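Local coordinates for DBF2 kinase activator protein MOB1 (PDB 2HJN) that activates the DBF2 protein kinase, binding it so that the upstream kinase CDC15 can phosphorylate it in late anaphase during mitotic exit, at residues E137-M140 and R141-D145. Sequence-based numbering, arbitrary orientation.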
loop_
_atom_site.group_PDB
_atom_site.type_symbol
_atom_site.label_atom_id
_atom_site.label_comp_id
_atom_site.label_asym_id
_atom_site.label_seq_id
_atom_site.Cartn_x
_atom_site.Cartn_y
_atom_site.Cartn_z
ATOM N N GLU A 137 -16.289 -2.478 1.231
ATOM C CA GLU A 137 -16.303 -3.223 2.468
ATOM C C GLU A 137 -17.118 -4.504 2.393
ATOM O O GLU A 137 -16.609 -5.576 2.724
ATOM C CB GLU A 137 -16.770 -2.310 3.634
ATOM C CG GLU A 137 -16.837 -2.983 5.005
ATOM C CD GLU A 137 -15.481 -3.219 5.650
ATOM O OE1 GLU A 137 -14.608 -2.374 5.460
ATOM O OE2 GLU A 137 -15.288 -4.229 6.384
ATOM N N CYS A 138 -18.402 -4.396 2.012
ATOM C CA CYS A 138 -19.315 -5.543 1.892
ATOM C C CYS A 138 -18.776 -6.589 0.909
ATOM O O CYS A 138 -18.829 -7.804 1.180
ATOM C CB CYS A 138 -20.681 -5.041 1.382
ATOM S SG CYS A 138 -21.684 -4.122 2.637
ATOM N N LEU A 139 -18.327 -6.127 -0.265
ATOM C CA LEU A 139 -17.826 -7.011 -1.300
ATOM C C LEU A 139 -16.607 -7.767 -0.837
ATOM O O LEU A 139 -16.550 -8.982 -1.034
ATOM C CB LEU A 139 -17.474 -6.286 -2.614
ATOM C CG LEU A 139 -16.845 -6.986 -3.828
ATOM C CD1 LEU A 139 -17.029 -6.125 -5.089
ATOM C CD2 LEU A 139 -15.371 -7.150 -3.739
HETATM N N MSE A 140 -15.616 -7.059 -0.296
HETATM C CA MSE A 140 -14.346 -7.702 0.135
HETATM C C MSE A 140 -14.584 -8.669 1.285
HETATM O O MSE A 140 -14.026 -9.755 1.280
HETATM C CB MSE A 140 -13.317 -6.664 0.556
HETATM C CG MSE A 140 -12.905 -5.731 -0.585
HETATM SE SE MSE A 140 -11.986 -6.620 -2.130
HETATM C CE MSE A 140 -10.204 -6.349 -1.391
ATOM N N ARG A 141 -15.393 -8.287 2.278
ATOM C CA ARG A 141 -15.766 -9.214 3.379
ATOM C C ARG A 141 -16.536 -10.437 2.836
ATOM O O ARG A 141 -16.383 -11.522 3.345
ATOM C CB ARG A 141 -16.626 -8.534 4.481
ATOM C CG ARG A 141 -15.905 -7.502 5.436
ATOM C CD ARG A 141 -14.514 -7.905 6.015
ATOM N NE ARG A 141 -13.388 -7.840 5.055
ATOM C CZ ARG A 141 -12.779 -6.747 4.622
ATOM N NH1 ARG A 141 -13.157 -5.530 4.987
ATOM N NH2 ARG A 141 -11.774 -6.872 3.774
ATOM N N TRP A 142 -17.369 -10.236 1.820
ATOM C CA TRP A 142 -18.049 -11.380 1.141
ATOM C C TRP A 142 -17.020 -12.333 0.460
ATOM O O TRP A 142 -17.149 -13.585 0.529
ATOM C CB TRP A 142 -19.131 -10.897 0.143
ATOM C CG TRP A 142 -19.763 -12.039 -0.631
ATOM C CD1 TRP A 142 -20.830 -12.811 -0.266
ATOM C CD2 TRP A 142 -19.321 -12.520 -1.887
ATOM N NE1 TRP A 142 -21.107 -13.744 -1.255
ATOM C CE2 TRP A 142 -20.177 -13.596 -2.256
ATOM C CE3 TRP A 142 -18.310 -12.117 -2.774
ATOM C CZ2 TRP A 142 -20.008 -14.307 -3.443
ATOM C CZ3 TRP A 142 -18.125 -12.865 -3.958
ATOM C CH2 TRP A 142 -18.991 -13.917 -4.292
ATOM N N CYS A 143 -16.000 -11.757 -0.191
ATOM C CA CYS A 143 -14.956 -12.602 -0.798
ATOM C C CYS A 143 -14.237 -13.472 0.245
ATOM O O CYS A 143 -14.001 -14.660 -0.004
ATOM C CB CYS A 143 -13.936 -11.761 -1.597
ATOM S SG CYS A 143 -14.607 -11.022 -3.082
ATOM N N GLN A 144 -13.847 -12.865 1.368
ATOM C CA GLN A 144 -13.210 -13.590 2.472
ATOM C C GLN A 144 -14.094 -14.708 3.024
ATOM O O GLN A 144 -13.595 -15.786 3.330
ATOM C CB GLN A 144 -12.768 -12.644 3.617
ATOM C CG GLN A 144 -11.680 -11.663 3.198
ATOM C CD GLN A 144 -11.114 -10.920 4.359
ATOM O OE1 GLN A 144 -11.787 -10.043 4.922
ATOM N NE2 GLN A 144 -9.874 -11.285 4.770
ATOM N N ASP A 145 -15.394 -14.447 3.171
ATOM C CA ASP A 145 -16.327 -15.492 3.546
ATOM C C ASP A 145 -16.356 -16.647 2.544
ATOM O O ASP A 145 -16.496 -17.795 2.960
ATOM C CB ASP A 145 -17.750 -14.955 3.820
ATOM C CG ASP A 145 -17.818 -14.024 5.043
ATOM O OD1 ASP A 145 -16.946 -14.095 5.955
ATOM O OD2 ASP A 145 -18.765 -13.214 5.087
#
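E137 and R141 form an i to i+4 salt bridge one turn apart on helix 132-147 of the Mob1/phocein fold, with OE2 of E137 2.9 Å from NH1 of R141. The bond lies nearly in the guanidinium plane but meets OE2 from above the carboxylate, the two planes standing 66° apart. The arginine is bent at chi2 and chi3 (-45° and 75°), which folds its guanidinium back along the helix, one face over CB of M140; NH2 of R141 lies 3.6 Å from that carbon. On the same side chain, NE of R141 donates to OE1 of Q144 at 2.7 Å, so acceptors one turn back and three residues ahead together fix the rotation of the group. With an alanine here, the E137 carboxylate would probably lose its charged mate and OE1 of Q144 the NE donor. Farther out, the N-terminal segment completes the network: T27 N binds OE1 of E137, Y26 OH and, from helix 75-97, Y87 OH bind NH2 of R141, and S29 and Q31 take NE2 of Q144. M140, a selenomethionine, packs on Y87, I90 and N91 of helix 75-97 and on L177 of helix 165-187; L139 and W142 also meet the latter, where R176 makes a cation-pi contact with the indole. The backbone keeps the i to i+4 pattern, N of R141 bonding to O of E137 at 3.0 Å; CD2 of L139 lies 4.0 Å from SG of C143.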